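Local coordinates for protein PHB depolymerase (Penicillium funiculosum, PDB 2D81) that hydrolyses the ester bonds of poly(3-hydroxybutyrate), a microbial storage polyester, with an alpha/beta hydrolase fold that holds a hydroxybutyrate trimer ester in its binding cleft, at residues A[264-269]-A[289-294]; A[205-210]-A[232-237]; A[54-59]-A[285-290]. All blocks are in the same frame, centred on the assembly; numbering follows the deposited sequence.

Contact 1 (A[264-269]-A[289-294]). With RB3 ((1R)-3-{[(1R)-3-methoxy-1-methyl-3-oxopropyl]oxy}-1-methyl-3-oxopropyl (3R)-3-hydroxybutanoate), chain C.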
loop_
_atom_site.group_PDB
_atom_site.type_symbol
_atom_site.label_atom_id
_atom_site.label_comp_id
_atom_site.label_asym_id
_atom_site.label_seq_id
_atom_site.Cartn_x
_atom_site.Cartn_y
_atom_site.Cartn_z
ATOM N N ILE A 264 11.530 8.352 -0.709
ATOM C CA ILE A 264 12.799 8.810 -1.265
ATOM C C ILE A 264 13.950 8.206 -0.462
ATOM O O ILE A 264 13.839 8.012 0.746
ATOM C CB ILE A 264 12.895 10.365 -1.204
ATOM C CG1 ILE A 264 14.180 10.859 -1.875
ATOM C CG2 ILE A 264 12.867 10.830 0.242
ATOM C CD1 ILE A 264 14.165 10.767 -3.379
ATOM N N PRO A 265 15.063 7.865 -1.127
ATOM C CA PRO A 265 16.171 7.297 -0.361
ATOM C C PRO A 265 16.617 8.280 0.722
ATOM O O PRO A 265 16.641 9.493 0.503
ATOM C CB PRO A 265 17.239 7.075 -1.424
ATOM C CG PRO A 265 16.418 6.701 -2.620
ATOM C CD PRO A 265 15.300 7.723 -2.575
ATOM N N ASP A 266 16.946 7.746 1.894
ATOM C CA ASP A 266 17.411 8.542 3.025
ATOM C C ASP A 266 18.596 7.822 3.661
ATOM O O ASP A 266 18.431 6.801 4.329
ATOM C CB ASP A 266 16.272 8.719 4.042
ATOM C CG ASP A 266 16.739 9.310 5.365
ATOM O OD1 ASP A 266 17.835 9.908 5.415
ATOM O OD2 ASP A 266 15.995 9.182 6.362
ATOM N N TYR A 267 19.794 8.354 3.444
ATOM C CA TYR A 267 21.010 7.646 3.831
ATOM C C TYR A 267 21.396 7.893 5.285
ATOM O O TYR A 267 22.343 7.286 5.795
ATOM C CB TYR A 267 22.166 8.052 2.914
ATOM C CG TYR A 267 21.852 7.875 1.447
ATOM C CD1 TYR A 267 21.693 8.979 0.609
ATOM C CD2 TYR A 267 21.675 6.604 0.904
ATOM C CE1 TYR A 267 21.363 8.821 -0.735
ATOM C CE2 TYR A 267 21.344 6.432 -0.434
ATOM C CZ TYR A 267 21.189 7.544 -1.249
ATOM O OH TYR A 267 20.855 7.376 -2.572
ATOM N N THR A 268 20.658 8.774 5.954
ATOM C CA THR A 268 20.961 9.108 7.341
ATOM C C THR A 268 20.520 8.003 8.300
ATOM O O THR A 268 19.627 7.209 7.987
ATOM C CB THR A 268 20.297 10.441 7.766
ATOM O OG1 THR A 268 18.872 10.302 7.768
ATOM C CG2 THR A 268 20.691 11.555 6.806
ATOM N N ILE A 269 21.163 7.959 9.462
ATOM C CA ILE A 269 20.916 6.922 10.459
ATOM C C ILE A 269 19.853 7.371 11.462
ATOM O O ILE A 269 19.898 8.495 11.959
ATOM C CB ILE A 269 22.220 6.580 11.228
ATOM C CG1 ILE A 269 23.265 6.019 10.259
ATOM C CG2 ILE A 269 21.933 5.579 12.336
ATOM C CD1 ILE A 269 22.840 4.740 9.563
ATOM N N GLY A 289 10.057 2.342 12.314
ATOM C CA GLY A 289 10.220 3.439 13.250
ATOM C C GLY A 289 11.330 4.423 12.912
ATOM O O GLY A 289 11.819 5.130 13.797
ATOM N N TRP A 290 11.730 4.480 11.643
ATOM C CA TRP A 290 12.725 5.462 11.210
ATOM C C TRP A 290 12.343 6.878 11.633
ATOM O O TRP A 290 13.169 7.632 12.150
ATOM C CB TRP A 290 12.885 5.448 9.687
ATOM C CG TRP A 290 13.695 4.323 9.136
ATOM C CD1 TRP A 290 14.987 4.008 9.447
ATOM C CD2 TRP A 290 13.287 3.396 8.128
ATOM N NE1 TRP A 290 15.412 2.942 8.688
ATOM C CE2 TRP A 290 14.386 2.547 7.869
ATOM C CE3 TRP A 290 12.098 3.202 7.414
ATOM C CZ2 TRP A 290 14.330 1.517 6.927
ATOM C CZ3 TRP A 290 12.041 2.177 6.476
ATOM C CH2 TRP A 290 13.152 1.346 6.242
ATOM N N TYR A 291 11.087 7.239 11.404
ATOM C CA TYR A 291 10.683 8.635 11.496
ATOM C C TYR A 291 9.751 8.909 12.668
ATOM O O TYR A 291 8.978 9.865 12.649
ATOM C CB TYR A 291 10.037 9.062 10.175
ATOM C CG TYR A 291 10.941 8.793 8.995
ATOM C CD1 TYR A 291 10.639 7.795 8.064
ATOM C CD2 TYR A 291 12.147 9.481 8.853
ATOM C CE1 TYR A 291 11.523 7.490 7.028
ATOM C CE2 TYR A 291 13.032 9.182 7.825
ATOM C CZ TYR A 291 12.718 8.187 6.917
ATOM O OH TYR A 291 13.606 7.890 5.906
ATOM N N GLY A 292 9.838 8.073 13.696
ATOM C CA GLY A 292 9.080 8.321 14.909
ATOM C C GLY A 292 8.549 7.048 15.533
ATOM O O GLY A 292 8.381 6.034 14.856
ATOM N N SER A 293 8.280 7.108 16.832
ATOM C CA SER A 293 7.778 5.959 17.568
ATOM C C SER A 293 6.339 5.615 17.191
ATOM O O SER A 293 5.883 4.505 17.441
ATOM C CB SER A 293 7.867 6.226 19.072
ATOM O OG SER A 293 7.192 7.422 19.413
ATOM N N ASN A 294 5.628 6.567 16.592
ATOM C CA ASN A 294 4.230 6.360 16.212
ATOM C C ASN A 294 4.043 6.088 14.720
ATOM O O ASN A 294 2.983 6.374 14.164
ATOM C CB ASN A 294 3.391 7.577 16.602
ATOM C CG ASN A 294 4.041 8.879 16.201
ATOM O OD1 ASN A 294 4.602 8.996 15.109
ATOM N ND2 ASN A 294 3.970 9.872 17.080
HETATM O O1M RB3 C . 13.608 -6.453 0.797
HETATM C C1A RB3 C . 12.740 -5.556 0.869
HETATM O O1A RB3 C . 12.832 -4.407 0.383
HETATM C C2A RB3 C . 11.449 -5.897 1.617
HETATM C C3A RB3 C . 11.193 -4.916 2.763
HETATM C C4A RB3 C . 9.906 -5.329 3.480
HETATM O O3A RB3 C . 12.294 -4.970 3.685
HETATM C C1B RB3 C . 12.605 -3.748 4.198
HETATM O O1B RB3 C . 11.768 -2.846 4.227
HETATM C C2B RB3 C . 14.022 -3.525 4.731
HETATM C C3B RB3 C . 14.150 -2.278 5.612
HETATM C C4B RB3 C . 13.302 -2.400 6.880
HETATM O O3B RB3 C . 15.524 -2.121 6.000
HETATM C C1C RB3 C . 16.254 -1.449 5.069
HETATM O O1C RB3 C . 16.013 -1.590 3.870
HETATM C C2C RB3 C . 17.386 -0.529 5.532
HETATM C C3C RB3 C . 18.732 -0.986 4.966
HETATM C C4C RB3 C . 19.858 -0.077 5.461
HETATM O O3C RB3 C . 18.978 -2.340 5.352
#

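Contact 2 (A[205-210]-A[232-237])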
loop_
_atom_site.group_PDB
_atom_site.type_symbol
_atom_site.label_atom_id
_atom_site.label_comp_id
_atom_site.label_asym_id
_atom_site.label_seq_id
_atom_site.Cartn_x
_atom_site.Cartn_y
_atom_site.Cartn_z
ATOM N N THR A 205 7.764 15.150 -4.619
ATOM C CA THR A 205 6.719 15.079 -5.632
ATOM C C THR A 205 5.986 13.742 -5.554
ATOM O O THR A 205 6.613 12.692 -5.419
ATOM C CB THR A 205 7.330 15.233 -7.045
ATOM O OG1 THR A 205 8.098 16.444 -7.105
ATOM C CG2 THR A 205 6.235 15.278 -8.106
ATOM N N GLY A 206 4.661 13.789 -5.640
ATOM C CA GLY A 206 3.880 12.568 -5.740
ATOM C C GLY A 206 3.101 12.535 -7.043
ATOM O O GLY A 206 3.102 13.513 -7.794
ATOM N N TYR A 207 2.431 11.419 -7.311
ATOM C CA TYR A 207 1.697 11.262 -8.562
ATOM C C TYR A 207 0.313 10.670 -8.339
ATOM O O TYR A 207 0.051 10.047 -7.309
ATOM C CB TYR A 207 2.483 10.372 -9.528
ATOM C CG TYR A 207 3.834 10.933 -9.892
ATOM C CD1 TYR A 207 4.933 10.765 -9.047
ATOM C CD2 TYR A 207 4.006 11.676 -11.056
ATOM C CE1 TYR A 207 6.166 11.330 -9.357
ATOM C CE2 TYR A 207 5.233 12.245 -11.374
ATOM C CZ TYR A 207 6.307 12.070 -10.521
ATOM O OH TYR A 207 7.515 12.650 -10.826
ATOM N N LEU A 208 -0.575 10.877 -9.306
ATOM C CA LEU A 208 -1.875 10.218 -9.298
ATOM C C LEU A 208 -2.372 10.023 -10.720
ATOM O O LEU A 208 -2.200 10.899 -11.572
ATOM C CB LEU A 208 -2.907 11.032 -8.500
ATOM C CG LEU A 208 -3.267 12.447 -8.970
ATOM C CD1 LEU A 208 -4.624 12.850 -8.397
ATOM C CD2 LEU A 208 -2.190 13.425 -8.537
ATOM N N TYR A 209 -2.977 8.867 -10.977
ATOM C CA TYR A 209 -3.601 8.625 -12.266
ATOM C C TYR A 209 -5.069 9.010 -12.218
ATOM O O TYR A 209 -5.817 8.529 -11.363
ATOM C CB TYR A 209 -3.490 7.155 -12.673
ATOM C CG TYR A 209 -4.168 6.903 -13.995
ATOM C CD1 TYR A 209 -3.660 7.456 -15.170
ATOM C CD2 TYR A 209 -5.373 6.208 -14.062
ATOM C CE1 TYR A 209 -4.340 7.332 -16.378
ATOM C CE2 TYR A 209 -6.065 6.077 -15.268
ATOM C CZ TYR A 209 -5.540 6.647 -16.419
ATOM O OH TYR A 209 -6.219 6.547 -17.610
ATOM N N VAL A 210 -5.477 9.876 -13.141
ATOM C CA VAL A 210 -6.855 10.355 -13.190
ATOM C C VAL A 210 -7.500 10.010 -14.527
ATOM O O VAL A 210 -7.146 10.579 -15.560
ATOM C CB VAL A 210 -6.923 11.892 -13.000
ATOM C CG1 VAL A 210 -8.369 12.366 -13.080
ATOM C CG2 VAL A 210 -6.318 12.282 -11.655
ATOM N N GLN A 232 11.623 1.108 -5.214
ATOM C CA GLN A 232 10.616 1.340 -6.243
ATOM C C GLN A 232 10.069 2.768 -6.269
ATOM O O GLN A 232 9.099 3.043 -6.968
ATOM C CB GLN A 232 9.449 0.359 -6.080
ATOM C CG GLN A 232 9.799 -1.089 -6.407
ATOM C CD GLN A 232 8.581 -1.996 -6.405
ATOM O OE1 GLN A 232 8.430 -2.855 -7.276
ATOM N NE2 GLN A 232 7.710 -1.814 -5.423
ATOM N N SER A 233 10.684 3.676 -5.518
ATOM C CA SER A 233 10.262 5.070 -5.575
ATOM C C SER A 233 10.618 5.640 -6.943
ATOM O O SER A 233 11.435 5.069 -7.665
ATOM C CB SER A 233 10.946 5.898 -4.485
ATOM O OG SER A 233 12.329 6.050 -4.746
ATOM N N TYR A 234 10.000 6.761 -7.296
ATOM C CA TYR A 234 10.270 7.412 -8.573
ATOM C C TYR A 234 11.760 7.710 -8.698
ATOM O O TYR A 234 12.333 7.638 -9.788
ATOM C CB TYR A 234 9.483 8.717 -8.673
ATOM C CG TYR A 234 9.499 9.322 -10.054
ATOM C CD1 TYR A 234 8.580 8.918 -11.020
ATOM C CD2 TYR A 234 10.445 10.281 -10.404
ATOM C CE1 TYR A 234 8.600 9.456 -12.303
ATOM C CE2 TYR A 234 10.477 10.826 -11.685
ATOM C CZ TYR A 234 9.552 10.409 -12.628
ATOM O OH TYR A 234 9.579 10.946 -13.894
ATOM N N SER A 235 12.380 8.053 -7.573
ATOM C CA SER A 235 13.815 8.310 -7.523
ATOM C C SER A 235 14.615 7.112 -8.035
ATOM O O SER A 235 15.679 7.273 -8.642
ATOM C CB SER A 235 14.234 8.626 -6.082
ATOM O OG SER A 235 15.630 8.847 -5.990
ATOM N N SER A 236 14.098 5.911 -7.792
ATOM C CA SER A 236 14.829 4.688 -8.113
ATOM C C SER A 236 14.529 4.158 -9.513
ATOM O O SER A 236 15.445 3.793 -10.252
ATOM C CB SER A 236 14.516 3.599 -7.085
ATOM O OG SER A 236 14.980 3.956 -5.795
ATOM N N ILE A 237 13.251 4.111 -9.874
ATOM C CA ILE A 237 12.843 3.462 -11.117
ATOM C C ILE A 237 11.935 4.334 -11.980
ATOM O O ILE A 237 11.246 3.834 -12.873
ATOM C CB ILE A 237 12.119 2.124 -10.834
ATOM C CG1 ILE A 237 10.901 2.365 -9.940
ATOM C CG2 ILE A 237 13.080 1.141 -10.182
ATOM C CD1 ILE A 237 10.075 1.122 -9.670
#

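Contact 3 (A[54-59]-A[285-290]). With RB3 ((1R)-3-{[(1R)-3-methoxy-1-methyl-3-oxopropyl]oxy}-1-methyl-3-oxopropyl (3R)-3-hydroxybutanoate), chain C.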
loop_
_atom_site.group_PDB
_atom_site.type_symbol
_atom_site.label_atom_id
_atom_site.label_comp_id
_atom_site.label_asym_id
_atom_site.label_seq_id
_atom_site.Cartn_x
_atom_site.Cartn_y
_atom_site.Cartn_z
ATOM N N GLN A 54 10.032 -6.859 18.163
ATOM C CA GLN A 54 10.994 -7.863 17.725
ATOM C C GLN A 54 11.749 -7.269 16.545
ATOM O O GLN A 54 11.231 -6.390 15.851
ATOM C CB GLN A 54 10.270 -9.150 17.316
ATOM C CG GLN A 54 9.448 -9.035 16.043
ATOM C CD GLN A 54 8.374 -10.103 15.943
ATOM O OE1 GLN A 54 8.621 -11.282 16.213
ATOM N NE2 GLN A 54 7.172 -9.696 15.544
ATOM N N TYR A 55 12.978 -7.722 16.320
ATOM C CA TYR A 55 13.813 -7.077 15.319
ATOM C C TYR A 55 13.194 -7.267 13.935
ATOM O O TYR A 55 12.583 -8.298 13.655
ATOM C CB TYR A 55 15.232 -7.648 15.351
ATOM C CG TYR A 55 16.243 -6.747 14.680
ATOM C CD1 TYR A 55 16.501 -5.470 15.180
ATOM C CD2 TYR A 55 16.924 -7.158 13.534
ATOM C CE1 TYR A 55 17.413 -4.624 14.558
ATOM C CE2 TYR A 55 17.840 -6.316 12.902
ATOM C CZ TYR A 55 18.078 -5.052 13.422
ATOM O OH TYR A 55 18.982 -4.218 12.807
ATOM N N TYR A 56 13.339 -6.264 13.074
ATOM C CA TYR A 56 12.581 -6.238 11.830
ATOM C C TYR A 56 12.918 -7.409 10.905
ATOM O O TYR A 56 12.076 -7.838 10.117
ATOM C CB TYR A 56 12.802 -4.903 11.105
ATOM C CG TYR A 56 14.128 -4.800 10.389
ATOM C CD1 TYR A 56 14.269 -5.251 9.078
ATOM C CD2 TYR A 56 15.249 -4.278 11.031
ATOM C CE1 TYR A 56 15.494 -5.188 8.422
ATOM C CE2 TYR A 56 16.481 -4.210 10.384
ATOM C CZ TYR A 56 16.594 -4.667 9.082
ATOM O OH TYR A 56 17.807 -4.606 8.436
ATOM N N THR A 57 14.139 -7.934 10.996
ATOM C CA THR A 57 14.516 -9.069 10.152
ATOM C C THR A 57 13.753 -10.332 10.544
ATOM O O THR A 57 13.635 -11.265 9.748
ATOM C CB THR A 57 16.038 -9.371 10.212
ATOM O OG1 THR A 57 16.425 -9.647 11.562
ATOM C CG2 THR A 57 16.840 -8.188 9.683
ATOM N N SER A 58 13.231 -10.360 11.767
ATOM C CA SER A 58 12.363 -11.455 12.191
ATOM C C SER A 58 11.005 -11.352 11.505
ATOM O O SER A 58 10.224 -12.302 11.521
ATOM C CB SER A 58 12.170 -11.433 13.711
ATOM O OG SER A 58 13.371 -11.764 14.388
ATOM N N CYS A 59 10.733 -10.189 10.917
ATOM C CA CYS A 59 9.521 -9.976 10.130
ATOM C C CYS A 59 9.853 -10.103 8.642
ATOM O O CYS A 59 9.135 -9.584 7.786
ATOM C CB CYS A 59 8.931 -8.586 10.428
ATOM S SG CYS A 59 8.396 -8.379 12.162
ATOM N N TRP A 285 8.919 2.598 2.757
ATOM C CA TRP A 285 7.946 3.193 3.668
ATOM C C TRP A 285 8.240 2.744 5.090
ATOM O O TRP A 285 8.779 1.659 5.309
ATOM C CB TRP A 285 6.520 2.792 3.276
ATOM C CG TRP A 285 6.141 3.312 1.936
ATOM C CD1 TRP A 285 6.116 2.622 0.759
ATOM C CD2 TRP A 285 5.805 4.665 1.618
ATOM N NE1 TRP A 285 5.788 3.466 -0.278
ATOM C CE2 TRP A 285 5.593 4.726 0.224
ATOM C CE3 TRP A 285 5.667 5.835 2.377
ATOM C CZ2 TRP A 285 5.250 5.912 -0.430
ATOM C CZ3 TRP A 285 5.325 7.017 1.727
ATOM C CH2 TRP A 285 5.121 7.045 0.338
ATOM N N ASP A 286 7.888 3.586 6.056
ATOM C CA ASP A 286 8.321 3.379 7.434
ATOM C C ASP A 286 7.450 2.380 8.195
ATOM O O ASP A 286 6.366 2.721 8.671
ATOM C CB ASP A 286 8.341 4.719 8.171
ATOM C CG ASP A 286 8.979 4.621 9.540
ATOM O OD1 ASP A 286 9.502 3.537 9.882
ATOM O OD2 ASP A 286 8.961 5.631 10.271
ATOM N N TRP A 287 7.933 1.145 8.307
ATOM C CA TRP A 287 7.288 0.139 9.147
ATOM C C TRP A 287 8.203 -0.327 10.285
ATOM O O TRP A 287 7.950 -1.356 10.919
ATOM C CB TRP A 287 6.859 -1.070 8.302
ATOM C CG TRP A 287 7.990 -1.802 7.629
ATOM C CD1 TRP A 287 8.700 -1.394 6.534
ATOM C CD2 TRP A 287 8.545 -3.065 8.020
ATOM N NE1 TRP A 287 9.661 -2.328 6.218
ATOM C CE2 TRP A 287 9.589 -3.362 7.115
ATOM C CE3 TRP A 287 8.260 -3.975 9.048
ATOM C CZ2 TRP A 287 10.350 -4.530 7.207
ATOM C CZ3 TRP A 287 9.020 -5.139 9.140
ATOM C CH2 TRP A 287 10.053 -5.404 8.223
ATOM N N VAL A 288 9.259 0.436 10.556
ATOM C CA VAL A 288 10.232 0.036 11.574
ATOM C C VAL A 288 10.529 1.130 12.593
ATOM O O VAL A 288 11.179 0.877 13.612
ATOM C CB VAL A 288 11.566 -0.408 10.931
ATOM C CG1 VAL A 288 11.324 -1.599 10.024
ATOM C CG2 VAL A 288 12.186 0.749 10.152
ATOM N N GLY A 289 10.057 2.342 12.314
ATOM C CA GLY A 289 10.220 3.439 13.250
ATOM C C GLY A 289 11.330 4.423 12.912
ATOM O O GLY A 289 11.819 5.130 13.797
ATOM N N TRP A 290 11.730 4.480 11.643
ATOM C CA TRP A 290 12.725 5.462 11.210
ATOM C C TRP A 290 12.343 6.878 11.633
ATOM O O TRP A 290 13.169 7.632 12.150
ATOM C CB TRP A 290 12.885 5.448 9.687
ATOM C CG TRP A 290 13.695 4.323 9.136
ATOM C CD1 TRP A 290 14.987 4.008 9.447
ATOM C CD2 TRP A 290 13.287 3.396 8.128
ATOM N NE1 TRP A 290 15.412 2.942 8.688
ATOM C CE2 TRP A 290 14.386 2.547 7.869
ATOM C CE3 TRP A 290 12.098 3.202 7.414
ATOM C CZ2 TRP A 290 14.330 1.517 6.927
ATOM C CZ3 TRP A 290 12.041 2.177 6.476
ATOM C CH2 TRP A 290 13.152 1.346 6.242
HETATM O O1M RB3 C . 13.608 -6.453 0.797
HETATM C C1A RB3 C . 12.740 -5.556 0.869
HETATM O O1A RB3 C . 12.832 -4.407 0.383
HETATM C C2A RB3 C . 11.449 -5.897 1.617
HETATM C C3A RB3 C . 11.193 -4.916 2.763
HETATM C C4A RB3 C . 9.906 -5.329 3.480
HETATM O O3A RB3 C . 12.294 -4.970 3.685
HETATM C C1B RB3 C . 12.605 -3.748 4.198
HETATM O O1B RB3 C . 11.768 -2.846 4.227
HETATM C C2B RB3 C . 14.022 -3.525 4.731
HETATM C C3B RB3 C . 14.150 -2.278 5.612
HETATM C C4B RB3 C . 13.302 -2.400 6.880
HETATM O O3B RB3 C . 15.524 -2.121 6.000
HETATM C C1C RB3 C . 16.254 -1.449 5.069
HETATM O O1C RB3 C . 16.013 -1.590 3.870
HETATM C C2C RB3 C . 17.386 -0.529 5.532
HETATM C C3C RB3 C . 18.732 -0.986 4.966
HETATM C C4C RB3 C . 19.858 -0.077 5.461
HETATM O O3C RB3 C . 18.978 -2.340 5.352
#

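Contact 1 (A[264-269]-A[289-294])
Asp266, on the short strand 266-267, meets Tyr291, the third residue of a type I beta turn from Gly289 to Gly292, where the chain 264-269 nears its corner at Thr268. The backbones stay apart and two side chains reach across from opposite directions. The phenol OH of Tyr291 donates to Asp266 OD2 at 2.8 Å and takes the anti lone pair, the one turned away from OD1. Carboxylate and ring lie nearly in one plane, 23° apart, and OD2 sits at the ring edge, 3.3 Å from Tyr291 CE2. Asp266 holds CG opposite its own backbone N (chi1 169°), which carries the carboxylate out to the phenol. Its other oxygen serves the corner: Thr268 N donates to Asp266 OD1 over 3.1 Å from well above the carboxylate plane, closing an Asx turn, while Thr268 OG1 donates to the same OD1 at 2.6 Å on the syn side. On the Tyr291 ring, Trp290 CB lies 3.5 Å above one face, toward the rim. The indole of Trp290 extends to the bound trimer, its CH2 3.8 Å from RB3 C4B. His270 NE2 also hydrogen-bonds Asp266 OD2, and Asn280 ND2 the Tyr291 OH, so the pair belongs to a wider polar network. With both oxygens engaged, the carboxylate is fixed in rotation; the several donors around it would probably favour its charged form, and the phenol is tied to the strand corner right beside a residue of the substrate pocket.

Contact 2 (A[205-210]-A[232-237])
Tyr207 of strand 205-210 lays its hydroxyl on the ring of Tyr234, the first residue of the short helix 234-237. The OH of Tyr207 stands 3.4 Å above the plane of the Tyr234 ring, over its centre, and comes within 3.5 Å of Tyr234 CZ. Behind it the two rings form an offset stack, with centroids 4.9 Å apart and planes inclined by 25°, and the side chains run across each other at about a right angle. The overlap therefore involves the outer end of Tyr207: its CE1 lies 3.8 Å from Tyr234 CD1, and its CZ 3.9 Å from Tyr234 CE1. Different first torsions bring the rings together. Tyr207 places CG beside its backbone N (chi1 -61°), lifting the ring off the strand, whereas Tyr234 swings CG opposite the backbone N (chi1 -169°) and sends its ring from the helix start toward the strand. Ser233, at the N-cap position, comes right before the helix, and its O accepts from both Ser236 N and Ile237 N. Outside the pair, Tyr207 also touches Ile242 of helix 240-244 and Ser190 of strand 187-192. Contact between the two segments thus rests on dispersion and on a polar oxygen set over a pi face, joining strand 205-210, next-to-outermost in the mixed sheet and antiparallel to both its neighbours, to the start of the helix that follows strand 221-227.

Contact 3 (A[54-59]-A[285-290])
Tyr56, in the 3-10 segment 56-58, and Cys59 close after it receive the benzene end of the Trp287 indole between them. Trp287 CH2 is the bump: it points edge-on at segment 54-59, 3.7 Å from Tyr56 O and 4.0 Å from Tyr56 CB, while the adjacent Trp287 CZ3 meets Cys59 CB at 3.7 Å. Cys59 is itself tied back to Cys50 by a disulfide. Trp287 has CG between its backbone N and carbonyl carbon (chi1 62°), which sends the indole across to segment 54-59. Val288 fills the angle between the aromatic groups: its CG1 sits over the centre of the Trp287 ring and 3.8 Å from Tyr56 CB, while its CG2 covers a face of the Trp290 indole. Together these groups form a hollow for one methyl of the trimer. RB3 C4B lies 3.7 Å from Tyr56 CD1, with Val288 CG1 and Trp287 CZ2 also around it. At the other end of the indole, Trp287 NE1 donates to the ester carbonyl RB3 O1B at 2.9 Å with an angle of 157°. The loop is itself gathered by Asp286 OD1, which accepts from the backbone N of Val288 (an Asx turn), of Gly289 (an Asx motif) and also of Trp290. These aromatic groups form part of the pocket that holds the trimer in this alpha/beta hydrolase-fold depolymerase, consistent with recognition of the polyester's methyl branches and ester carbonyls.

In the fold
Contacts 1 and 3 share Gly289 and Trp290 and have centres about 11 Å apart; both touch the bound trimer ester RB3. Asp286 of contact 3 joins them through its second oxygen: OD2 lies 2.9 Å from Tyr291 N of contact 1, a probable hydrogen bond. Contact 2 is more remote, with its centre about 19 Å from that of contact 1 and 23 Å from that of contact 3. It still abuts contact 1, where Ile264 CD1 packs 3.4 Å from Ser235 CB. In sequence, contact 2 closes before contact 1 opens, and it is nested within the long loop that contact 3 closes.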